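Leucine aminopeptidase (PDB 3TC8) probably acts as a zinc-dependent exopeptidase of the M28 family, removing amino acids from the N-terminal ends of peptides. Local coordinates at residues Y66-L80 against L177-P189. Sequence-based numbering, arbitrary orientation.
Sequences YQQEAILTAYDGTKL and LGTQFWAKNPHVP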
loop_
_atom_site.group_PDB
_atom_site.type_symbol
_atom_site.label_atom_id
_atom_site.label_comp_id
_atom_site.label_asym_id
_atom_site.label_seq_id
_atom_site.Cartn_x
_atom_site.Cartn_y
_atom_site.Cartn_z
ATOM N N TYR A 66 6.325 2.527 -15.642
ATOM C CA TYR A 66 7.350 3.532 -15.390
ATOM C C TYR A 66 8.088 3.175 -14.126
ATOM O O TYR A 66 7.464 2.853 -13.142
ATOM C CB TYR A 66 6.700 4.909 -15.167
ATOM C CG TYR A 66 5.738 5.417 -16.147
ATOM C CD1 TYR A 66 4.446 4.940 -16.186
ATOM C CD2 TYR A 66 6.060 6.459 -16.981
ATOM C CE1 TYR A 66 3.497 5.432 -17.044
ATOM C CE2 TYR A 66 5.129 6.973 -17.879
ATOM C CZ TYR A 66 3.841 6.465 -17.884
ATOM O OH TYR A 66 2.909 6.956 -18.782
ATOM N N GLN A 67 9.403 3.192 -14.161
ATOM C CA GLN A 67 10.215 2.952 -12.986
ATOM C C GLN A 67 10.915 4.239 -12.617
ATOM O O GLN A 67 11.825 4.656 -13.330
ATOM C CB GLN A 67 11.183 1.787 -13.200
ATOM C CG GLN A 67 10.438 0.478 -13.509
ATOM C CD GLN A 67 11.380 -0.701 -13.643
ATOM O OE1 GLN A 67 12.119 -0.982 -12.740
ATOM N NE2 GLN A 67 11.356 -1.367 -14.757
ATOM N N GLN A 68 10.465 4.893 -11.582
ATOM C CA GLN A 68 10.971 6.183 -11.211
ATOM C C GLN A 68 12.079 5.995 -10.179
ATOM O O GLN A 68 11.788 5.652 -9.067
ATOM C CB GLN A 68 9.819 7.000 -10.666
ATOM C CG GLN A 68 10.220 8.324 -10.100
ATOM C CD GLN A 68 8.974 9.101 -9.634
ATOM O OE1 GLN A 68 8.341 8.742 -8.686
ATOM N NE2 GLN A 68 8.662 10.185 -10.366
ATOM N N GLU A 69 13.314 6.177 -10.604
ATOM C CA GLU A 69 14.433 5.986 -9.710
ATOM C C GLU A 69 14.920 7.324 -9.187
ATOM O O GLU A 69 15.081 8.246 -9.961
ATOM C CB GLU A 69 15.551 5.245 -10.427
ATOM C CG GLU A 69 15.104 3.848 -10.814
ATOM C CD GLU A 69 16.105 3.073 -11.559
ATOM O OE1 GLU A 69 16.280 3.357 -12.764
ATOM O OE2 GLU A 69 16.675 2.146 -10.968
ATOM N N ALA A 70 15.196 7.415 -7.898
ATOM C CA ALA A 70 15.657 8.646 -7.295
ATOM C C ALA A 70 16.464 8.302 -6.067
ATOM O O ALA A 70 16.156 7.341 -5.361
ATOM C CB ALA A 70 14.492 9.530 -6.892
ATOM N N ILE A 71 17.483 9.105 -5.775
ATOM C CA ILE A 71 18.212 8.980 -4.522
ATOM C C ILE A 71 17.522 9.831 -3.465
ATOM O O ILE A 71 17.453 11.069 -3.612
ATOM C CB ILE A 71 19.690 9.376 -4.692
ATOM C CG1 ILE A 71 20.286 8.691 -5.918
ATOM C CG2 ILE A 71 20.479 9.019 -3.432
ATOM C CD1 ILE A 71 20.329 7.183 -5.718
ATOM N N LEU A 72 17.007 9.173 -2.439
ATOM C CA LEU A 72 16.263 9.824 -1.383
ATOM C C LEU A 72 17.109 9.791 -0.140
ATOM O O LEU A 72 18.038 9.006 -0.059
ATOM C CB LEU A 72 14.939 9.122 -1.180
ATOM C CG LEU A 72 14.081 9.031 -2.444
ATOM C CD1 LEU A 72 12.762 8.352 -2.150
ATOM C CD2 LEU A 72 13.860 10.425 -3.141
ATOM N N THR A 73 16.864 10.678 0.797
ATOM C CA THR A 73 17.701 10.783 1.997
ATOM C C THR A 73 16.912 10.401 3.238
ATOM O O THR A 73 15.897 11.019 3.538
ATOM C CB THR A 73 18.309 12.167 2.126
ATOM O OG1 THR A 73 19.028 12.455 0.924
ATOM C CG2 THR A 73 19.202 12.272 3.370
ATOM N N ALA A 74 17.352 9.355 3.923
ATOM C CA ALA A 74 16.726 8.916 5.149
ATOM C C ALA A 74 17.063 9.831 6.310
ATOM O O ALA A 74 17.975 10.688 6.224
ATOM C CB ALA A 74 17.157 7.482 5.492
ATOM N N TYR A 75 16.350 9.630 7.410
ATOM C CA TYR A 75 16.507 10.458 8.615
ATOM C C TYR A 75 17.941 10.511 9.135
ATOM O O TYR A 75 18.319 11.497 9.764
ATOM C CB TYR A 75 15.576 9.940 9.739
ATOM C CG TYR A 75 16.080 8.660 10.341
ATOM C CD1 TYR A 75 15.852 7.405 9.731
ATOM C CD2 TYR A 75 16.859 8.690 11.482
ATOM C CE1 TYR A 75 16.412 6.270 10.237
ATOM C CE2 TYR A 75 17.418 7.538 11.985
ATOM C CZ TYR A 75 17.211 6.330 11.359
ATOM O OH TYR A 75 17.795 5.196 11.878
ATOM N N ASP A 76 18.719 9.447 8.907
ATOM C CA ASP A 76 20.107 9.315 9.414
ATOM C C ASP A 76 21.107 9.739 8.364
ATOM O O ASP A 76 22.309 9.557 8.553
ATOM C CB ASP A 76 20.398 7.881 9.889
ATOM C CG ASP A 76 20.367 6.848 8.798
ATOM O OD1 ASP A 76 20.020 7.185 7.640
ATOM O OD2 ASP A 76 20.776 5.688 9.102
ATOM N N GLY A 77 20.653 10.296 7.249
ATOM C CA GLY A 77 21.545 10.695 6.160
ATOM C C GLY A 77 21.796 9.610 5.127
ATOM O O GLY A 77 22.438 9.920 4.120
ATOM N N THR A 78 21.350 8.378 5.324
ATOM C CA THR A 78 21.605 7.312 4.335
ATOM C C THR A 78 20.952 7.732 3.006
ATOM O O THR A 78 19.778 8.126 2.974
ATOM C CB THR A 78 20.999 5.949 4.790
ATOM O OG1 THR A 78 21.504 5.642 6.086
ATOM C CG2 THR A 78 21.374 4.791 3.833
ATOM N N LYS A 79 21.694 7.584 1.926
ATOM C CA LYS A 79 21.191 7.805 0.611
ATOM C C LYS A 79 20.547 6.489 0.162
ATOM O O LYS A 79 21.217 5.441 0.058
ATOM C CB LYS A 79 22.339 8.224 -0.291
ATOM C CG LYS A 79 22.965 9.587 0.120
ATOM C CD LYS A 79 22.007 10.727 0.016
ATOM C CE LYS A 79 22.616 12.009 0.561
ATOM N NZ LYS A 79 21.669 13.146 0.421
ATOM N N LEU A 80 19.267 6.541 -0.128
ATOM C CA LEU A 80 18.475 5.381 -0.539
ATOM C C LEU A 80 18.282 5.386 -2.029
ATOM O O LEU A 80 17.799 6.372 -2.607
ATOM C CB LEU A 80 17.109 5.412 0.141
ATOM C CG LEU A 80 17.106 5.505 1.658
ATOM C CD1 LEU A 80 15.658 5.524 2.186
ATOM C CD2 LEU A 80 17.951 4.397 2.307
ATOM N N LEU A 177 8.909 8.480 1.922
ATOM C CA LEU A 177 9.836 9.286 1.145
ATOM C C LEU A 177 9.592 9.151 -0.363
ATOM O O LEU A 177 9.747 10.124 -1.107
ATOM C CB LEU A 177 11.281 8.894 1.481
ATOM C CG LEU A 177 11.728 9.141 2.906
ATOM C CD1 LEU A 177 13.103 8.544 3.138
ATOM C CD2 LEU A 177 11.686 10.646 3.275
ATOM N N GLY A 178 9.279 7.932 -0.827
ATOM C CA GLY A 178 9.015 7.753 -2.254
ATOM C C GLY A 178 7.793 8.511 -2.729
ATOM O O GLY A 178 7.817 9.100 -3.818
ATOM N N THR A 179 6.745 8.519 -1.928
ATOM C CA THR A 179 5.546 9.250 -2.254
ATOM C C THR A 179 5.813 10.741 -2.264
ATOM O O THR A 179 5.332 11.466 -3.140
ATOM C CB THR A 179 4.379 8.954 -1.278
ATOM O OG1 THR A 179 4.204 7.538 -1.242
ATOM C CG2 THR A 179 3.097 9.593 -1.766
ATOM N N GLN A 180 6.597 11.227 -1.297
ATOM C CA GLN A 180 6.943 12.632 -1.298
ATOM C C GLN A 180 7.626 13.030 -2.601
ATOM O O GLN A 180 7.384 14.108 -3.146
ATOM C CB GLN A 180 7.797 12.994 -0.081
ATOM C CG GLN A 180 7.007 12.957 1.262
ATOM C CD GLN A 180 7.895 13.324 2.408
ATOM O OE1 GLN A 180 8.380 14.469 2.460
ATOM N NE2 GLN A 180 8.196 12.397 3.282
ATOM N N PHE A 181 8.586 12.213 -3.069
ATOM C CA PHE A 181 9.299 12.502 -4.280
ATOM C C PHE A 181 8.342 12.518 -5.471
ATOM O O PHE A 181 8.358 13.448 -6.269
ATOM C CB PHE A 181 10.400 11.489 -4.512
ATOM C CG PHE A 181 11.170 11.787 -5.786
ATOM C CD1 PHE A 181 12.193 12.697 -5.761
ATOM C CD2 PHE A 181 10.810 11.203 -6.988
ATOM C CE1 PHE A 181 12.848 13.042 -6.928
ATOM C CE2 PHE A 181 11.502 11.548 -8.175
ATOM C CZ PHE A 181 12.485 12.478 -8.124
ATOM N N TRP A 182 7.514 11.481 -5.600
ATOM C CA TRP A 182 6.609 11.353 -6.721
ATOM C C TRP A 182 5.592 12.498 -6.762
ATOM O O TRP A 182 5.262 13.013 -7.818
ATOM C CB TRP A 182 5.890 10.007 -6.620
ATOM C CG TRP A 182 4.812 9.833 -7.660
ATOM C CD1 TRP A 182 4.941 9.386 -8.949
ATOM C CD2 TRP A 182 3.424 10.164 -7.477
ATOM N NE1 TRP A 182 3.714 9.419 -9.554
ATOM C CE2 TRP A 182 2.761 9.892 -8.684
ATOM C CE3 TRP A 182 2.678 10.599 -6.397
ATOM C CZ2 TRP A 182 1.382 10.059 -8.822
ATOM C CZ3 TRP A 182 1.301 10.791 -6.540
ATOM C CH2 TRP A 182 0.677 10.521 -7.739
ATOM N N ALA A 183 5.087 12.872 -5.596
ATOM C CA ALA A 183 4.021 13.864 -5.566
ATOM C C ALA A 183 4.526 15.206 -6.107
ATOM O O ALA A 183 3.761 15.975 -6.683
ATOM C CB ALA A 183 3.429 13.997 -4.188
ATOM N N LYS A 184 5.808 15.488 -5.884
ATOM C CA LYS A 184 6.437 16.677 -6.394
ATOM C C LYS A 184 6.918 16.504 -7.829
ATOM O O LYS A 184 6.986 17.472 -8.547
ATOM C CB LYS A 184 7.635 17.022 -5.476
ATOM C CG LYS A 184 8.444 18.210 -5.870
ATOM C CD LYS A 184 9.597 18.488 -4.883
ATOM C CE LYS A 184 10.496 19.606 -5.347
ATOM N NZ LYS A 184 9.750 20.786 -5.747
ATOM N N ASN A 185 7.248 15.287 -8.235
ATOM C CA ASN A 185 7.829 14.921 -9.519
ATOM C C ASN A 185 7.039 13.751 -10.097
ATOM O O ASN A 185 7.543 12.646 -10.146
ATOM C CB ASN A 185 9.287 14.445 -9.326
ATOM C CG ASN A 185 10.168 15.505 -8.735
ATOM O OD1 ASN A 185 10.582 16.443 -9.420
ATOM N ND2 ASN A 185 10.464 15.393 -7.450
ATOM N N PRO A 186 5.796 13.981 -10.551
ATOM C CA PRO A 186 5.023 12.820 -10.959
ATOM C C PRO A 186 5.536 12.212 -12.230
ATOM O O PRO A 186 6.262 12.842 -12.985
ATOM C CB PRO A 186 3.610 13.385 -11.094
ATOM C CG PRO A 186 3.820 14.840 -11.337
ATOM C CD PRO A 186 4.998 15.201 -10.476
ATOM N N HIS A 187 5.136 10.993 -12.494
ATOM C CA HIS A 187 5.645 10.260 -13.653
ATOM C C HIS A 187 5.161 10.779 -14.989
ATOM O O HIS A 187 5.747 10.456 -16.014
ATOM C CB HIS A 187 5.272 8.773 -13.505
ATOM C CG HIS A 187 3.811 8.534 -13.503
ATOM N ND1 HIS A 187 3.003 8.861 -12.432
ATOM C CD2 HIS A 187 3.006 8.016 -14.461
ATOM C CE1 HIS A 187 1.762 8.563 -12.759
ATOM N NE2 HIS A 187 1.728 8.114 -14.011
ATOM N N VAL A 188 4.045 11.494 -14.981
ATOM C CA VAL A 188 3.590 12.263 -16.132
ATOM C C VAL A 188 3.274 13.683 -15.584
ATOM O O VAL A 188 2.855 13.857 -14.430
ATOM C CB VAL A 188 2.397 11.662 -16.862
ATOM C CG1 VAL A 188 2.733 10.278 -17.465
ATOM C CG2 VAL A 188 1.294 11.557 -15.947
ATOM N N PRO A 189 3.492 14.699 -16.429
ATOM C CA PRO A 189 3.322 16.065 -15.945
ATOM C C PRO A 189 1.923 16.372 -15.434
ATOM O O PRO A 189 0.938 15.939 -16.049
ATOM C CB PRO A 189 3.601 16.906 -17.212
ATOM C CG PRO A 189 4.439 16.074 -18.072
ATOM C CD PRO A 189 4.054 14.645 -17.784
#
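The amide of Q68 reaches from an edge strand to the loop after helix 177-184, where NE2 of Q68 donates to O of N185 at 2.7 Å. The bond is bent at the hydrogen (N-H...O 132°), although it meets the carbonyl oxygen almost head-on. With CG anti to the backbone N (chi1 174°) and the chain extended beyond it, the amide arrives at the edge of the F181 ring, its plane nearly perpendicular to that ring. OE1 of Q68 accepts a hydrogen bond from ND2 of N84 and lies 3.4 Å from CB of W182, a van der Waals contact, so both ends of the amide are held. With an alanine here, O of N185 would probably lose this donor, N84 would lose an acceptor, and a gap would open beside F181 and W182. The F181 ring is covered on both faces: CB of A70 sits 3.7 Å from its centroid in a CH-pi contact, and ND2 of N185 lies over the opposite face. Farther along, H187 presents its edge to the face of Y66, CD2 over the ring centre and planes at 67°; a nearly straight bond of 3.0 Å from NE1 of W182 to ND1 of H187 fixes that imidazole. At the other end, L72 CD1 packs 4.0 Å from L177 CB. Helix 177-184 thus packs against outermost strand 64-73 of the mixed six-stranded sheet in this M28 peptidase fold, while W182 continues inward to strands 79-89 and 150-156 and T179 faces helix 250-258.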